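Local coordinates for Dye type peroxidase A (Streptomyces lividans 1326, PDB 6GZW), which is a haem-dependent dye-decolourising peroxidase that uses hydrogen peroxide to oxidise dyes and other reducing substrates, at the interface of chains A and B. Coordinates in Å, arbitrary orientation; residue numbers count along the deposited sequence, not the author numbering. Chains: chain A/B, Dye type peroxidase A.

Contacts 1, 2 and 3 are patches of one two-fold symmetric interface, each with a twin in which the chains are exchanged. Contacts 2 and 3 adjoin, their C-alpha centres about 7 Å apart, and share A:Leu7 and B:Ala168; contact 1 lies about 23 Å from contact 2 and 25 Å from contact 3. B:Asn160 of contact 1 and B:Arg164 of contact 2 stand near the end of strand 153-162 and just beyond it, linking the two regions. Strands 304-310 and 153-162 meet at contact 1, with helix 135-149 alongside, loops and the N-terminal segment at the others; whether this dimer forms in solution the structure alone does not show.

Contact 1: the interface of chains A and B. Residues chain A 307-310; chain B 142, 155, 158, 160.
A:His307 and B:Gln158 reach for each other from opposite directions across this strand-to-strand patch between two dye-decolourising peroxidase chains. Imidazole and amide planes are nearly parallel, with the amide at the ring's edge. NE2 of A:His307 donates a hydrogen bond of 2.8 Å to OE1 of B:Gln158, fairly straight at 161° and close to the imidazole plane, though tilted from the carbonyl plane of the amide. The other end of that amide is fixed within chain B: NE2 of B:Gln158 gives a bond of 2.9 Å to OD1 of B:Asn160, approaching from above the acceptor's carbonyl plane. Both ends of the amide are thus engaged, which supports its modelled flip. The B:Gln158 chain bends at chi2 (-89°), which turns the amide toward the imidazole, and its CG meets the CD1-CE1 edge of A:Phe310, 4.0 Å from CD1. That phenyl ring has its plane turned 83° from the amide. B:Asn160 crosses A:His307 at about a right angle, its CG 4.0 Å from the ring's CD2. From helix 135-149, CD2 of B:Leu142 lies above the rim of one imidazole face, 3.7 Å from NE2 of A:His307, with the backbone N of A:Gly309 over the other face. Water 1 bridges the backbone N of A:Phe310 and the backbone O of B:Gln158.

Contact 2: the interface of chains A and B. Residues chain A 7, 77, 80, 133-134; chain B 164-165, 168.
OD1 of A:Asp134, a carboxylate oxygen, accepts a hydrogen bond of 2.8 Å from the backbone N of B:Ser165. The bond is nearly straight, 169° at the hydrogen, and meets the oxygen almost along its C-O axis. The side chain points away from its own backbone N, with CG anti to it (chi1 -178°), and this carries the carboxylate over to the loop of chain B. There CB of B:Ala168 lies over one face of the carboxylate, 3.7 Å from CG of A:Asp134, while the amide meets the end of OD1. The second oxygen, OD2 of A:Asp134, binds water 2 at 2.9 Å. That water also meets NE of B:Arg164 at 2.8 Å, lying in plane at the guanidinium edge; the bend at chi3 (-68°) turns NE toward it. Carboxylate and guanidinium are thus bridged by water 2; their charged atoms are not in direct contact, but their opposite charges may add a modest attraction. One residue earlier in chain A, water 3 joins the backbone O of A:Asp133 to OG of B:Ser165, supplementing a weak direct bond between the same two atoms. CD2 of A:Leu7 packs 3.9 Å from CB of B:Ser165, giving the polar links an apolar border. In this assembly of the haem peroxidase, the patch ties the loop before helix 135-149 of one chain to the 164-168 loop of its partner and would steady the dimer if it forms in solution.

Contact 3: the interface of chains A and B. Residues chain A 4, 7, 166; chain B 6-7, 166-168.
Leucine side chains extended away from their backbone N atoms, A:Leu7 with chi1 -175° and B:Leu7 with chi1 -173°, bring their CD1 methyls together, 4.0 Å apart, the two side chains crossing at about a right angle. Each of these methyls also abuts the proline carbonyl of the opposite chain: CD1 of A:Leu7 is 3.4 Å from O of B:Pro166, and CD1 of B:Leu7 is 3.4 Å from O of A:Pro166. The matching pair reflects the two-fold symmetry, each CD1 methyl touching both its symmetry mate and the partner's proline carbonyl. A:Leu4, likewise extended, lies over the Pro-Gly turn of chain B, a type II beta turn. Its branching carbon CG rests 3.7 Å from CA of B:Gly167, where the glycine presents no side chain, while CD2 of A:Leu4 lies 3.9 Å from CB of B:Pro166. Leucine and proline side chains cross at a slant, and the CD1 branch faces the proline's carbonyl. OG of B:Ser6 skirts the same CD2 of A:Leu4 at 3.9 Å from another direction. Van der Waals packing dominates among the groups that meet here, and A:Leu4 gives up more surface than any other residue of the patch. In the fold of this dye-decolourising peroxidase, the contact sets the N-terminal segment, including the short helix 6-9, against the loop that follows strand 153-162 of the other chain.

Contact 1: the interface of chains A and B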
ATOM      1  N   HIS A 307      -7.514   0.445  -1.079  1.00  9.20           N
ATOM      2  CA  HIS A 307      -7.814   0.020  -2.428  1.00  9.88           C
ATOM      3  C   HIS A 307      -7.246  -1.371  -2.642  1.00 10.63           C
ATOM      4  O   HIS A 307      -6.036  -1.539  -2.593  1.00 11.30           O
ATOM      5  CB  HIS A 307      -7.217   0.952  -3.430  1.00  9.89           C
ATOM      6  CG  HIS A 307      -7.336   0.426  -4.819  1.00  9.87           C
ATOM      7  ND1 HIS A 307      -8.553   0.291  -5.452  1.00 10.42           N
ATOM      8  CD2 HIS A 307      -6.404  -0.081  -5.663  1.00  9.85           C
ATOM      9  CE1 HIS A 307      -8.358  -0.248  -6.641  1.00 10.21           C
ATOM     10  NE2 HIS A 307      -7.067  -0.483  -6.792  1.00 10.05           N
ATOM     11  N   ASP A 308      -8.121  -2.352  -2.847  1.00 10.92           N
ATOM     12  CA  ASP A 308      -7.707  -3.746  -2.985  1.00 11.93           C
ATOM     13  C   ASP A 308      -7.855  -4.305  -4.385  1.00 12.83           C
ATOM     14  O   ASP A 308      -7.601  -5.493  -4.621  1.00 15.79           O
ATOM     15  CB  ASP A 308      -8.415  -4.577  -1.936  1.00 12.61           C
ATOM     16  CG  ASP A 308      -7.830  -4.348  -0.557  1.00 13.37           C
ATOM     17  OD1 ASP A 308      -6.619  -4.590  -0.342  1.00 14.87           O
ATOM     18  OD2 ASP A 308      -8.558  -3.968   0.348  1.00 13.83           O
ATOM     19  N   GLY A 309      -8.159  -3.445  -5.337  1.00 12.18           N
ATOM     20  CA  GLY A 309      -8.235  -3.882  -6.735  1.00 11.99           C
ATOM     21  C   GLY A 309      -9.639  -3.684  -7.225  1.00 11.78           C
ATOM     22  O   GLY A 309     -10.452  -2.927  -6.622  1.00 11.06           O
ATOM     23  N   PHE A 310      -9.933  -4.332  -8.344  1.00 11.82           N
ATOM     24  CA  PHE A 310     -11.188  -4.203  -9.052  1.00 12.34           C
ATOM     25  C   PHE A 310     -11.859  -5.566  -9.160  1.00 13.40           C
ATOM     26  O   PHE A 310     -11.170  -6.575  -9.369  1.00 13.85           O
ATOM     27  CB  PHE A 310     -10.911  -3.670 -10.450  1.00 12.09           C
ATOM     28  CG  PHE A 310     -10.482  -2.215 -10.475  1.00 11.46           C
ATOM     29  CD1 PHE A 310      -9.131  -1.858 -10.297  1.00 11.86           C
ATOM     30  CD2 PHE A 310     -11.426  -1.196 -10.644  1.00 12.25           C
ATOM     31  CE1 PHE A 310      -8.737  -0.528 -10.341  1.00 11.35           C
ATOM     32  CE2 PHE A 310     -11.021   0.137 -10.658  1.00 12.25           C
ATOM     33  CZ  PHE A 310      -9.685   0.465 -10.509  1.00 11.73           C
TER
ATOM     34  N   LEU B 142      -3.930   6.060 -10.939  1.00  9.50           N
ATOM     35  CA  LEU B 142      -4.563   4.807 -11.334  1.00  9.45           C
ATOM     36  C   LEU B 142      -6.017   5.002 -11.739  1.00  9.85           C
ATOM     37  O   LEU B 142      -6.460   4.559 -12.778  1.00  9.65           O
ATOM     38  CB  LEU B 142      -4.467   3.800 -10.183  1.00  9.34           C
ATOM     39  CG  LEU B 142      -5.288   2.531 -10.337  1.00  9.16           C
ATOM     40  CD1 LEU B 142      -4.767   1.724 -11.488  1.00  9.41           C
ATOM     41  CD2 LEU B 142      -5.266   1.759  -9.043  1.00  9.58           C
ATOM     42  N   VAL B 155     -10.728  -3.314 -17.347  1.00 11.98           N
ATOM     43  CA  VAL B 155      -9.643  -3.790 -16.514  1.00 11.96           C
ATOM     44  C   VAL B 155      -9.643  -5.309 -16.536  1.00 12.30           C
ATOM     45  O   VAL B 155     -10.614  -5.949 -16.156  1.00 13.06           O
ATOM     46  CB  VAL B 155      -9.762  -3.269 -15.072  1.00 11.83           C
ATOM     47  CG1 VAL B 155      -8.703  -3.943 -14.183  1.00 12.04           C
ATOM     48  CG2 VAL B 155      -9.668  -1.736 -15.040  1.00 13.01           C
ATOM     49  N   GLN B 158      -5.345  -6.149 -12.033  1.00  9.54           N
ATOM     50  CA  GLN B 158      -4.763  -4.970 -11.421  1.00 10.24           C
ATOM     51  C   GLN B 158      -4.148  -5.329 -10.080  1.00 10.69           C
ATOM     52  O   GLN B 158      -4.847  -5.909  -9.227  1.00 11.53           O
ATOM     53  CB  GLN B 158      -5.844  -3.911 -11.259  1.00 10.21           C
ATOM     54  CG  GLN B 158      -5.305  -2.515 -11.033  1.00 10.83           C
ATOM     55  CD  GLN B 158      -5.076  -2.203  -9.582  1.00 11.46           C
ATOM     56  OE1 GLN B 158      -6.023  -2.144  -8.784  1.00 11.57           O
ATOM     57  NE2 GLN B 158      -3.819  -1.991  -9.224  1.00 12.16           N
ATOM     58  N   ASN B 160      -1.362  -4.231  -6.755  1.00 10.27           N
ATOM     59  CA  ASN B 160      -0.812  -3.147  -5.970  1.00 10.54           C
ATOM     60  C   ASN B 160       0.473  -3.568  -5.315  1.00 10.43           C
ATOM     61  O   ASN B 160       0.608  -4.707  -4.857  1.00 10.87           O
ATOM     62  CB  ASN B 160      -1.816  -2.771  -4.897  1.00 11.33           C
ATOM     63  CG  ASN B 160      -3.178  -2.435  -5.503  1.00 12.16           C
ATOM     64  OD1 ASN B 160      -3.273  -1.607  -6.379  1.00 12.86           O
ATOM     65  ND2 ASN B 160      -4.214  -3.143  -5.086  1.00 15.10           N
TER
HETATM   66  O   HOH W   1      -7.777  -6.255  -9.123  1.00 14.45           O

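Contact 2: the interface of chains A and B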
ATOM      1  N   LEU A   7      11.429  11.114   8.129  1.00 14.80           N
ATOM      2  CA  LEU A   7      10.439  10.066   7.836  1.00 14.45           C
ATOM      3  C   LEU A   7      10.811   8.756   8.536  1.00 13.75           C
ATOM      4  O   LEU A   7       9.966   8.134   9.191  1.00 13.63           O
ATOM      5  CB  LEU A   7      10.304   9.883   6.328  1.00 14.69           C
ATOM      6  CG  LEU A   7       9.222   8.893   5.866  1.00 15.11           C
ATOM      7  CD1 LEU A   7       8.677   9.272   4.500  1.00 15.61           C
ATOM      8  CD2 LEU A   7       9.728   7.463   5.799  1.00 14.67           C
ATOM      9  N   ALA A  77      16.288   0.588   8.237  1.00 14.25           N
ATOM     10  CA  ALA A  77      15.284   1.634   8.354  1.00 14.44           C
ATOM     11  C   ALA A  77      15.242   2.099   9.804  1.00 14.37           C
ATOM     12  O   ALA A  77      15.534   1.344  10.724  1.00 14.41           O
ATOM     13  CB  ALA A  77      13.899   1.136   7.933  1.00 15.41           C
ATOM     14  N   SER A  80      10.503   4.877  11.829  1.00 12.20           N
ATOM     15  CA  SER A  80       9.529   5.354  10.829  1.00 11.74           C
ATOM     16  C   SER A  80       8.113   5.533  11.421  1.00 11.69           C
ATOM     17  O   SER A  80       7.079   5.180  10.799  1.00 11.02           O
ATOM     18  CB  SER A  80       9.459   4.422   9.613  1.00 11.76           C
ATOM     19  OG  SER A  80      10.733   4.201   9.057  1.00 11.40           O
ATOM     20  N   ASP A 133       5.271   4.976   8.603  1.00 10.43           N
ATOM     21  CA  ASP A 133       5.472   5.748   7.371  1.00 10.58           C
ATOM     22  C   ASP A 133       6.338   5.057   6.321  1.00 10.37           C
ATOM     23  O   ASP A 133       6.525   5.622   5.242  1.00 11.05           O
ATOM     24  CB  ASP A 133       6.049   7.109   7.748  1.00 10.94           C
ATOM     25  CG  ASP A 133       5.015   8.024   8.385  1.00 11.22           C
ATOM     26  OD1 ASP A 133       3.842   8.064   7.910  1.00 11.56           O
ATOM     27  OD2 ASP A 133       5.375   8.734   9.340  1.00 11.31           O
ATOM     28  N   ASP A 134       6.898   3.897   6.655  1.00  9.77           N
ATOM     29  CA  ASP A 134       7.603   3.047   5.690  1.00 10.00           C
ATOM     30  C   ASP A 134       6.898   1.701   5.566  1.00  9.79           C
ATOM     31  O   ASP A 134       6.559   1.055   6.566  1.00  9.52           O
ATOM     32  CB  ASP A 134       9.057   2.836   6.104  1.00 10.32           C
ATOM     33  CG  ASP A 134       9.797   2.012   5.103  1.00 10.67           C
ATOM     34  OD1 ASP A 134      10.126   2.600   4.068  1.00 11.20           O
ATOM     35  OD2 ASP A 134      10.023   0.789   5.324  1.00 10.84           O
TER
ATOM     36  N   ARG B 164      10.223   0.558   0.020  1.00  9.66           N
ATOM     37  CA  ARG B 164      10.760   1.502   1.002  1.00 10.65           C
ATOM     38  C   ARG B 164      10.477   2.942   0.541  1.00 10.76           C
ATOM     39  O   ARG B 164      10.511   3.247  -0.660  1.00 11.46           O
ATOM     40  CB  ARG B 164      12.273   1.306   1.142  1.00 11.15           C
ATOM     41  CG  ARG B 164      12.981   2.336   2.001  1.00 11.64           C
ATOM     42  CD  ARG B 164      14.477   2.056   2.017  1.00 11.69           C
ATOM     43  NE  ARG B 164      14.775   0.824   2.727  1.00 11.49           N
ATOM     44  CZ  ARG B 164      15.925   0.157   2.617  1.00 11.81           C
ATOM     45  NH1 ARG B 164      16.904   0.594   1.828  1.00 12.33           N
ATOM     46  NH2 ARG B 164      16.082  -0.969   3.281  1.00 12.09           N
ATOM     47  N   SER B 165      10.190   3.807   1.496  1.00 11.13           N
ATOM     48  CA  SER B 165      10.005   5.227   1.208  0.80 11.67           C
ATOM     49  C   SER B 165      11.325   6.015   1.210  1.00 11.94           C
ATOM     50  O   SER B 165      12.276   5.665   1.936  1.00 11.95           O
ATOM     51  CB  SER B 165       9.080   5.853   2.252  0.80 11.55           C
ATOM     52  OG  SER B 165       7.736   5.488   2.036  0.80 11.55           O
ATOM     53  N   ALA B 168      13.429   6.717   4.752  1.00 12.58           N
ATOM     54  CA  ALA B 168      13.274   5.643   5.755  1.00 12.83           C
ATOM     55  C   ALA B 168      14.616   5.231   6.383  1.00 12.99           C
ATOM     56  O   ALA B 168      14.656   4.814   7.542  1.00 13.31           O
ATOM     57  CB  ALA B 168      12.623   4.427   5.122  1.00 12.58           C
TER
HETATM   58  O   HOH W   2      12.865   0.314   4.741  1.00 11.48           O
HETATM   59  O   HOH W   3       5.292   6.845   3.212  1.00 21.87           O

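Contact 3: the interface of chains A and B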
ATOM      1  N   LEU A   4      14.564  15.089   5.063  1.00 16.04           N
ATOM      2  CA  LEU A   4      13.902  13.882   4.551  1.00 16.51           C
ATOM      3  C   LEU A   4      14.083  12.683   5.506  1.00 15.71           C
ATOM      4  O   LEU A   4      13.160  11.871   5.710  1.00 14.13           O
ATOM      5  CB  LEU A   4      14.408  13.543   3.137  1.00 17.36           C
ATOM      6  CG  LEU A   4      13.782  12.336   2.410  1.00 18.69           C
ATOM      7  CD1 LEU A   4      12.262  12.449   2.324  1.00 19.48           C
ATOM      8  CD2 LEU A   4      14.400  12.161   1.029  1.00 19.27           C
ATOM      9  N   LEU A   7      11.429  11.114   8.129  1.00 14.80           N
ATOM     10  CA  LEU A   7      10.439  10.066   7.836  1.00 14.45           C
ATOM     11  C   LEU A   7      10.811   8.756   8.536  1.00 13.75           C
ATOM     12  O   LEU A   7       9.966   8.134   9.191  1.00 13.63           O
ATOM     13  CB  LEU A   7      10.304   9.883   6.328  1.00 14.69           C
ATOM     14  CG  LEU A   7       9.222   8.893   5.866  1.00 15.11           C
ATOM     15  CD1 LEU A   7       8.677   9.272   4.500  1.00 15.61           C
ATOM     16  CD2 LEU A   7       9.728   7.463   5.799  1.00 14.67           C
ATOM     17  N   PRO A 166       4.592  11.590   4.589  1.00 11.70           N
ATOM     18  CA  PRO A 166       5.309  12.811   4.998  1.00 12.26           C
ATOM     19  C   PRO A 166       6.058  13.407   3.822  1.00 11.84           C
ATOM     20  O   PRO A 166       6.591  12.662   2.998  1.00 12.11           O
ATOM     21  CB  PRO A 166       6.300  12.277   6.051  1.00 12.82           C
ATOM     22  CG  PRO A 166       5.612  11.084   6.623  1.00 12.95           C
ATOM     23  CD  PRO A 166       5.062  10.435   5.372  1.00 12.52           C
TER
ATOM     24  N   SER B   6      11.181  17.429  -0.487  1.00 15.15           N
ATOM     25  CA  SER B   6      11.637  16.875  -1.770  1.00 14.92           C
ATOM     26  C   SER B   6      10.861  15.632  -2.206  1.00 14.50           C
ATOM     27  O   SER B   6      10.769  15.355  -3.398  1.00 14.68           O
ATOM     28  CB  SER B   6      13.118  16.551  -1.764  1.00 15.02           C
ATOM     29  OG  SER B   6      13.390  15.433  -0.931  1.00 15.82           O
ATOM     30  N   LEU B   7      10.293  14.909  -1.247  1.00 13.63           N
ATOM     31  CA  LEU B   7       9.466  13.746  -1.553  1.00 13.77           C
ATOM     32  C   LEU B   7       8.302  14.141  -2.448  1.00 12.88           C
ATOM     33  O   LEU B   7       8.073  13.529  -3.484  1.00 12.72           O
ATOM     34  CB  LEU B   7       8.995  13.064  -0.265  1.00 13.54           C
ATOM     35  CG  LEU B   7       8.251  11.718  -0.424  1.00 13.64           C
ATOM     36  CD1 LEU B   7       8.499  10.842   0.800  1.00 14.40           C
ATOM     37  CD2 LEU B   7       6.776  11.911  -0.652  1.00 13.66           C
ATOM     38  N   PRO B 166      11.399   7.095   0.410  1.00 13.33           N
ATOM     39  CA  PRO B 166      12.530   8.007   0.633  1.00 13.19           C
ATOM     40  C   PRO B 166      12.596   8.489   2.093  1.00 12.98           C
ATOM     41  O   PRO B 166      11.560   8.698   2.745  1.00 12.31           O
ATOM     42  CB  PRO B 166      12.226   9.185  -0.295  1.00 14.37           C
ATOM     43  CG  PRO B 166      11.376   8.581  -1.374  1.00 15.22           C
ATOM     44  CD  PRO B 166      10.472   7.669  -0.584  1.00 14.16           C
ATOM     45  N   GLY B 167      13.819   8.564   2.604  1.00 13.33           N
ATOM     46  CA  GLY B 167      14.040   8.983   4.001  1.00 12.93           C
ATOM     47  C   GLY B 167      13.885   7.932   5.084  1.00 12.80           C
ATOM     48  O   GLY B 167      14.161   8.229   6.241  1.00 12.75           O
ATOM     49  N   ALA B 168      13.429   6.717   4.752  1.00 12.58           N
ATOM     50  CA  ALA B 168      13.274   5.643   5.755  1.00 12.83           C
ATOM     51  C   ALA B 168      14.616   5.231   6.383  1.00 12.99           C
ATOM     52  O   ALA B 168      14.656   4.814   7.542  1.00 13.31           O
ATOM     53  CB  ALA B 168      12.623   4.427   5.122  1.00 12.58           C
TER